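Local structure of 3-guanidinopropionase (Pseudomonas aeruginosa, 3NIQ) at residues A[21-26]-A[60-65]; A[65-70]-A[295-300]; A[100-105]-A[129-134]. The protein catalyses the manganese-dependent hydrolysis of 3-guanidinopropanoate to beta-alanine and urea, working as a homohexamer with two metal ions in each subunit. One frame throughout, in Å; residues are numbered along the deposited sequence.

Contact 1: residues A[21-26]-A[60-65]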
# COMPACT_ATOMS: atom_id res chain seq x y z
N PRO A 21 -11.58 20.20 5.98
CA PRO A 21 -10.55 19.75 6.93
C PRO A 21 -9.50 20.82 7.31
O PRO A 21 -8.39 20.82 6.80
CB PRO A 21 -9.89 18.56 6.21
CG PRO A 21 -10.08 18.84 4.75
CD PRO A 21 -11.41 19.58 4.65
N THR A 22 -9.87 21.70 8.24
CA THR A 22 -8.90 22.63 8.84
C THR A 22 -8.27 21.99 10.08
O THR A 22 -8.79 21.01 10.61
CB THR A 22 -9.62 23.90 9.32
OG1 THR A 22 -10.73 23.51 10.13
CG2 THR A 22 -10.15 24.72 8.15
N PHE A 23 -7.17 22.55 10.59
CA PHE A 23 -6.58 22.01 11.81
C PHE A 23 -7.63 21.94 12.90
O PHE A 23 -8.29 22.93 13.20
CB PHE A 23 -5.41 22.88 12.29
CG PHE A 23 -4.16 22.70 11.49
CD1 PHE A 23 -3.59 21.43 11.33
CD2 PHE A 23 -3.53 23.81 10.91
CE1 PHE A 23 -2.41 21.25 10.59
CE2 PHE A 23 -2.34 23.65 10.19
CZ PHE A 23 -1.80 22.35 10.02
N MET A 24 -7.79 20.75 13.49
CA MET A 24 -8.72 20.50 14.59
C MET A 24 -10.16 20.88 14.21
O MET A 24 -10.98 21.08 15.09
CB MET A 24 -8.29 21.25 15.86
CG MET A 24 -6.79 21.16 16.21
SD MET A 24 -6.27 19.48 16.56
CE MET A 24 -4.50 19.74 16.87
N ARG A 25 -10.44 21.00 12.91
CA ARG A 25 -11.75 21.46 12.40
C ARG A 25 -12.19 22.79 13.01
O ARG A 25 -13.38 23.01 13.28
CB ARG A 25 -12.84 20.39 12.60
CG ARG A 25 -12.48 19.02 11.97
CD ARG A 25 -13.71 18.21 11.60
NE ARG A 25 -14.45 17.78 12.79
CZ ARG A 25 -15.68 17.28 12.75
NH1 ARG A 25 -16.33 17.13 11.60
NH2 ARG A 25 -16.28 16.92 13.88
N LEU A 26 -11.23 23.67 13.20
CA LEU A 26 -11.49 25.00 13.72
C LEU A 26 -11.83 25.92 12.55
O LEU A 26 -11.65 25.52 11.38
CB LEU A 26 -10.24 25.52 14.48
CG LEU A 26 -9.95 24.89 15.85
CD1 LEU A 26 -8.48 25.03 16.23
CD2 LEU A 26 -10.80 25.50 16.96
N GLU A 60 -2.03 16.70 5.26
CA GLU A 60 -2.49 15.42 5.81
C GLU A 60 -2.62 15.49 7.33
O GLU A 60 -3.48 14.81 7.92
CB GLU A 60 -1.58 14.27 5.37
CG GLU A 60 -1.61 14.06 3.83
CD GLU A 60 -3.02 14.00 3.27
OE1 GLU A 60 -3.88 13.34 3.90
OE2 GLU A 60 -3.26 14.61 2.20
N VAL A 61 -1.79 16.30 7.98
CA VAL A 61 -2.02 16.54 9.42
C VAL A 61 -3.36 17.28 9.65
O VAL A 61 -4.08 16.98 10.61
CB VAL A 61 -0.82 17.30 10.09
CG1 VAL A 61 -1.18 17.75 11.51
CG2 VAL A 61 0.41 16.37 10.16
N ARG A 62 -3.72 18.23 8.79
CA ARG A 62 -5.03 18.88 8.92
C ARG A 62 -6.10 17.80 8.84
O ARG A 62 -7.01 17.75 9.66
CB ARG A 62 -5.30 19.90 7.79
CG ARG A 62 -4.60 21.25 7.98
CD ARG A 62 -5.15 22.31 7.02
NE ARG A 62 -4.70 23.66 7.38
CZ ARG A 62 -3.57 24.23 6.94
NH1 ARG A 62 -2.76 23.57 6.12
NH2 ARG A 62 -3.26 25.47 7.32
N ASN A 63 -5.96 16.94 7.84
CA ASN A 63 -6.92 15.88 7.61
C ASN A 63 -7.14 14.97 8.80
O ASN A 63 -8.27 14.80 9.26
CB ASN A 63 -6.46 15.08 6.41
CG ASN A 63 -7.59 14.34 5.78
OD1 ASN A 63 -8.05 13.31 6.29
ND2 ASN A 63 -8.09 14.88 4.67
N LEU A 64 -6.05 14.39 9.30
CA LEU A 64 -6.11 13.49 10.44
C LEU A 64 -6.45 14.18 11.76
O LEU A 64 -6.97 13.53 12.68
CB LEU A 64 -4.79 12.72 10.59
CG LEU A 64 -4.73 11.41 9.79
CD1 LEU A 64 -5.79 10.37 10.29
CD2 LEU A 64 -4.87 11.60 8.29
N SER A 65 -6.17 15.48 11.85
CA SER A 65 -6.51 16.23 13.08
C SER A 65 -8.03 16.28 13.35
O SER A 65 -8.45 16.67 14.43
CB SER A 65 -5.93 17.65 13.05
OG SER A 65 -6.68 18.51 12.21
O HOH W 1 -9.76 18.31 9.83
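The irregular segment 21-26 runs past the last turn of helix 57-64, the CA atoms of F23 and R62 coming within 4.5 Å, and a type II turn from T22 to R25 presents the M24 amide to the helix. That N-H is caught by S65: M24 N lies 2.8 Å from S65 OG, with an N-H...O angle of 162°. S65 OG occupies the crowded position between its own N and carbonyl carbon (chi1 77°) and donates to R62 O at 2.7 Å. A serine suits this spot because one small hydroxyl can accept and donate at once. R62 O is gripped again by water 1, 2.8 Å away, which gives its second hydrogen to T22 O at 3.0 Å.

Next to this polar seam, F23 and R62 cross obliquely, the arginine offering an apolar CG to the flat ring and a cation to nearby aspartates. R62 CG sits over the centre of one ring face, 3.5 Å from the F23 centroid, in a CH-pi contact, while the guanidinium farther along the extended chain lies on F23 with planes 29° apart, above the CE2 rim. Salt bridges from NE to D87 and NH1 to D90 hold the guanidinium there; D87 also accepts F23 N, fixing both partners of the stack. At the ring edge, F23 CE1 meets V61 CG1 at 3.8 Å. I20 of a neighbouring subunit packs on T22 and R62. The whole pins an N-terminal loop to the first helix of an arginase-fold alpha/beta domain, beside a subunit interface.

Contact 2: residues A[65-70]-A[295-300]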
# COMPACT_ATOMS: atom_id res chain seq x y z
N SER A 65 -6.17 15.48 11.85
CA SER A 65 -6.51 16.23 13.08
C SER A 65 -8.03 16.28 13.35
O SER A 65 -8.45 16.67 14.43
CB SER A 65 -5.93 17.65 13.05
OG SER A 65 -6.68 18.51 12.21
N SER A 66 -8.84 15.87 12.36
CA SER A 66 -10.28 15.66 12.57
C SER A 66 -10.58 14.67 13.68
O SER A 66 -11.68 14.67 14.22
CB SER A 66 -10.90 15.11 11.28
OG SER A 66 -11.11 16.19 10.40
N LEU A 67 -9.61 13.81 14.02
CA LEU A 67 -9.86 12.79 15.06
C LEU A 67 -9.66 13.31 16.47
O LEU A 67 -10.03 12.63 17.44
CB LEU A 67 -8.96 11.56 14.84
CG LEU A 67 -8.96 10.90 13.46
CD1 LEU A 67 -8.23 9.56 13.50
CD2 LEU A 67 -10.39 10.70 12.97
N MET A 68 -9.08 14.51 16.59
CA MET A 68 -8.81 15.09 17.90
C MET A 68 -10.10 15.62 18.53
O MET A 68 -10.97 16.14 17.82
CB MET A 68 -7.80 16.22 17.80
CG MET A 68 -6.39 15.78 17.30
SD MET A 68 -5.63 14.63 18.45
CE MET A 68 -5.95 13.03 17.69
N ARG A 69 -10.20 15.49 19.85
CA ARG A 69 -11.38 15.95 20.57
C ARG A 69 -11.08 17.26 21.33
O ARG A 69 -10.02 17.86 21.14
CB ARG A 69 -11.93 14.81 21.45
CG ARG A 69 -12.21 13.55 20.62
CD ARG A 69 -12.99 12.45 21.34
NE ARG A 69 -13.04 11.21 20.55
CZ ARG A 69 -12.04 10.33 20.47
NH1 ARG A 69 -10.90 10.57 21.13
NH2 ARG A 69 -12.16 9.22 19.75
N LYS A 70 -12.00 17.70 22.18
CA LYS A 70 -11.90 19.04 22.75
C LYS A 70 -11.08 19.13 24.04
O LYS A 70 -10.61 20.21 24.40
CB LYS A 70 -13.29 19.63 22.99
CG LYS A 70 -14.05 19.94 21.70
CD LYS A 70 -15.30 20.81 21.93
CE LYS A 70 -16.38 20.10 22.74
NZ LYS A 70 -17.72 20.71 22.46
N THR A 295 1.42 8.57 10.36
CA THR A 295 2.36 9.61 10.82
C THR A 295 1.64 10.96 10.90
O THR A 295 1.89 11.78 11.81
CB THR A 295 3.61 9.68 9.89
OG1 THR A 295 4.12 8.35 9.64
CG2 THR A 295 4.76 10.51 10.53
N ALA A 296 0.75 11.18 9.94
CA ALA A 296 -0.18 12.32 9.98
C ALA A 296 -0.96 12.35 11.30
O ALA A 296 -1.10 13.41 11.93
CB ALA A 296 -1.14 12.27 8.79
N LEU A 297 -1.48 11.20 11.70
CA LEU A 297 -2.20 11.11 12.98
C LEU A 297 -1.28 11.32 14.18
O LEU A 297 -1.63 12.03 15.14
CB LEU A 297 -2.97 9.78 13.10
CG LEU A 297 -3.72 9.59 14.43
CD1 LEU A 297 -4.80 10.65 14.59
CD2 LEU A 297 -4.28 8.19 14.56
N VAL A 298 -0.10 10.72 14.16
CA VAL A 298 0.89 11.01 15.20
C VAL A 298 1.16 12.53 15.23
O VAL A 298 1.18 13.15 16.29
CB VAL A 298 2.22 10.22 14.96
CG1 VAL A 298 3.38 10.86 15.67
CG2 VAL A 298 2.09 8.77 15.37
N GLY A 299 1.33 13.13 14.07
CA GLY A 299 1.58 14.57 13.99
C GLY A 299 0.42 15.37 14.57
O GLY A 299 0.62 16.23 15.42
N ALA A 300 -0.81 15.06 14.13
CA ALA A 300 -1.99 15.74 14.64
C ALA A 300 -2.12 15.58 16.15
O ALA A 300 -2.48 16.53 16.85
CB ALA A 300 -3.28 15.22 13.93
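S65 OG is the best-held polar atom, gripped by two hydrogen bonds, one with R62 O and one with M24 N; S65 meets A300 through its backbone and CB, not its hydroxyl. The contact joins the loop after helix 57-64 to the long helix 294-317, two elements of the arginase alpha/beta fold. A300 points its methyl at the loop: CB comes to 3.5 Å from S65 CA and 3.7 Å from S65 CB. Alanine suits this place, since its short side chain lets the two backbones draw together, the CA atoms of S65 and A300 being 4.8 Å apart.

One turn earlier, L297 extends the contact toward L67 and M68. Its CG stands anti to the backbone N (chi1 178°), which sends CD1 to the loop; L67 crosses it at about a right angle, tip to tip. M68, flexible enough to bend at both chi2 and chi3, places SD 4.0 Å from A300 O and turns CE to L297; it also packs on T301 and F304. P255 of a neighbouring subunit touches L297, so the apolar cluster continues into the assembly. L297 CD1 serves both loop residues, 3.8 Å from L67 CD1 and 4.1 Å from M68 CE.

Contact 3: residues A[100-105]-A[129-134]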
# COMPACT_ATOMS: atom_id res chain seq x y z
N ASP A 100 14.23 32.37 -1.44
CA ASP A 100 12.96 33.08 -1.47
C ASP A 100 11.94 32.54 -0.42
O ASP A 100 11.23 33.34 0.21
CB ASP A 100 12.35 33.04 -2.87
CG ASP A 100 11.12 33.90 -2.99
OD1 ASP A 100 11.20 35.10 -2.64
OD2 ASP A 100 10.06 33.39 -3.43
N SER A 101 11.88 31.22 -0.23
CA SER A 101 10.96 30.65 0.77
C SER A 101 11.33 31.07 2.19
O SER A 101 10.46 31.47 2.96
CB SER A 101 10.90 29.13 0.68
OG SER A 101 10.19 28.74 -0.47
N LEU A 102 12.63 31.04 2.49
CA LEU A 102 13.16 31.50 3.77
C LEU A 102 12.72 32.93 4.06
O LEU A 102 12.25 33.23 5.18
CB LEU A 102 14.68 31.46 3.77
CG LEU A 102 15.44 30.18 4.08
CD1 LEU A 102 16.94 30.46 4.00
CD2 LEU A 102 15.04 29.60 5.47
N ARG A 103 12.87 33.81 3.06
CA ARG A 103 12.43 35.19 3.22
C ARG A 103 10.93 35.28 3.48
O ARG A 103 10.49 35.97 4.40
CB ARG A 103 12.77 36.03 1.98
CG ARG A 103 12.40 37.52 2.11
CD ARG A 103 12.60 38.29 0.77
NE ARG A 103 11.79 37.71 -0.30
CZ ARG A 103 10.50 37.99 -0.52
NH1 ARG A 103 9.86 38.87 0.26
NH2 ARG A 103 9.83 37.38 -1.50
N ARG A 104 10.16 34.58 2.65
CA ARG A 104 8.70 34.70 2.70
C ARG A 104 8.16 34.12 4.01
O ARG A 104 7.28 34.70 4.65
CB ARG A 104 8.07 34.03 1.48
CG ARG A 104 8.25 34.89 0.21
CD ARG A 104 8.16 34.08 -1.08
NE ARG A 104 6.80 33.64 -1.35
CZ ARG A 104 6.33 33.37 -2.57
NH1 ARG A 104 7.11 33.49 -3.63
NH2 ARG A 104 5.07 32.97 -2.71
N ILE A 105 8.73 32.98 4.42
CA ILE A 105 8.28 32.35 5.65
C ILE A 105 8.55 33.22 6.86
O ILE A 105 7.66 33.39 7.70
CB ILE A 105 8.89 30.95 5.85
CG1 ILE A 105 8.41 30.02 4.73
CG2 ILE A 105 8.52 30.44 7.23
CD1 ILE A 105 9.16 28.70 4.63
N THR A 129 11.95 25.57 10.75
CA THR A 129 12.08 26.15 12.09
C THR A 129 12.99 27.38 12.11
O THR A 129 12.79 28.31 12.91
CB THR A 129 12.55 25.08 13.12
OG1 THR A 129 11.68 23.95 13.05
CG2 THR A 129 12.50 25.64 14.55
N LEU A 130 13.98 27.41 11.21
CA LEU A 130 14.87 28.57 11.11
C LEU A 130 14.16 29.91 10.88
O LEU A 130 14.31 30.82 11.69
CB LEU A 130 15.96 28.36 10.05
CG LEU A 130 16.93 29.54 9.86
CD1 LEU A 130 17.58 29.92 11.16
CD2 LEU A 130 17.98 29.19 8.80
N PRO A 131 13.39 30.06 9.77
CA PRO A 131 12.70 31.35 9.59
C PRO A 131 11.73 31.69 10.72
O PRO A 131 11.59 32.86 11.08
CB PRO A 131 11.99 31.19 8.23
CG PRO A 131 11.94 29.67 8.01
CD PRO A 131 13.21 29.18 8.60
N ILE A 132 11.09 30.69 11.30
CA ILE A 132 10.29 30.89 12.51
C ILE A 132 11.14 31.52 13.65
O ILE A 132 10.73 32.53 14.25
CB ILE A 132 9.66 29.53 12.98
CG1 ILE A 132 8.71 29.00 11.90
CG2 ILE A 132 8.91 29.70 14.33
CD1 ILE A 132 7.95 27.65 12.28
N PHE A 133 12.30 30.94 13.93
CA PHE A 133 13.18 31.47 14.97
C PHE A 133 13.69 32.87 14.62
O PHE A 133 13.87 33.71 15.50
CB PHE A 133 14.38 30.53 15.22
CG PHE A 133 14.07 29.35 16.11
CD1 PHE A 133 12.76 28.96 16.35
CD2 PHE A 133 15.11 28.63 16.71
CE1 PHE A 133 12.48 27.88 17.18
CE2 PHE A 133 14.84 27.54 17.54
CZ PHE A 133 13.52 27.16 17.78
N ARG A 134 13.91 33.13 13.33
CA ARG A 134 14.28 34.47 12.87
C ARG A 134 13.23 35.50 13.26
O ARG A 134 13.58 36.62 13.64
CB ARG A 134 14.54 34.49 11.37
CG ARG A 134 15.95 33.97 11.03
CD ARG A 134 16.15 33.81 9.53
NE ARG A 134 17.49 33.33 9.22
CZ ARG A 134 17.96 33.17 7.98
NH1 ARG A 134 17.18 33.41 6.93
NH2 ARG A 134 19.19 32.74 7.78
O HOH W 2 14.45 34.40 6.52
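The ring of P131 wedges between L102 and I105 where helices 98-114 and 129-136 pack, two neighbouring helices of the arginase alpha/beta/alpha fold whose segment axes approach to 8.9 Å at -40°. L102 crosses the ring at about a right angle and puts CD2 3.6 Å from P131 CD; I105 lies alongside, pointing the same way, with CG2 3.6 Å from P131 CG. The CG2 branch is the one anti to the I105 backbone N, and this carries it across to the ring. Proline suits the first turn of helix 129-136, where a backbone N-H would have no helical carbonyl to bond, and its compact ring lets the CA atoms of L102 and P131 come to 5.8 Å.

Farther out, the other branch of L102, CD1, approaches the guanidinium of R134 obliquely. R134 is extended from CG to NE, its guanidinium has one face against L130 CD2, and a salt bridge from NE to E175 holds its rotation. W44 packs on L102 and I105 as well. Away from the contact, D100 takes R103 and R104 on syn lone pairs, R103 NH2 at 2.9 Å from D100 OD1 and R104 NH1 at 3.0 Å from D100 OD2; two cations would be expected to keep this carboxylate ionised. The one polar bridge between the segments is water 2, which lies in the guanidinium plane, accepts from R134 NH1 at 2.9 Å and donates weakly to L102 O at 2.8 Å.

Contacts 1 and 2 are neighbours, with centres about 7 Å apart and S65 in both: its hydroxyl serves the N-terminal loop while its backbone and CB meet helix 294-317. V61 ties them further, touching F23 in one and packing through CG1 on A300 N, 3.8 Å away. Contact 3 stands apart, about 23 Å from contact 1 and 26 Å from contact 2, centre to centre, across the chain's centre from contact 2. None reaches the manganese pair directly. Contact 3 comes nearest, with the L130 side chain about 8 Å from that of the metal ligand H126 and 11 Å from a manganese ion; V61 is about 12 Å from D240, side chain to side chain.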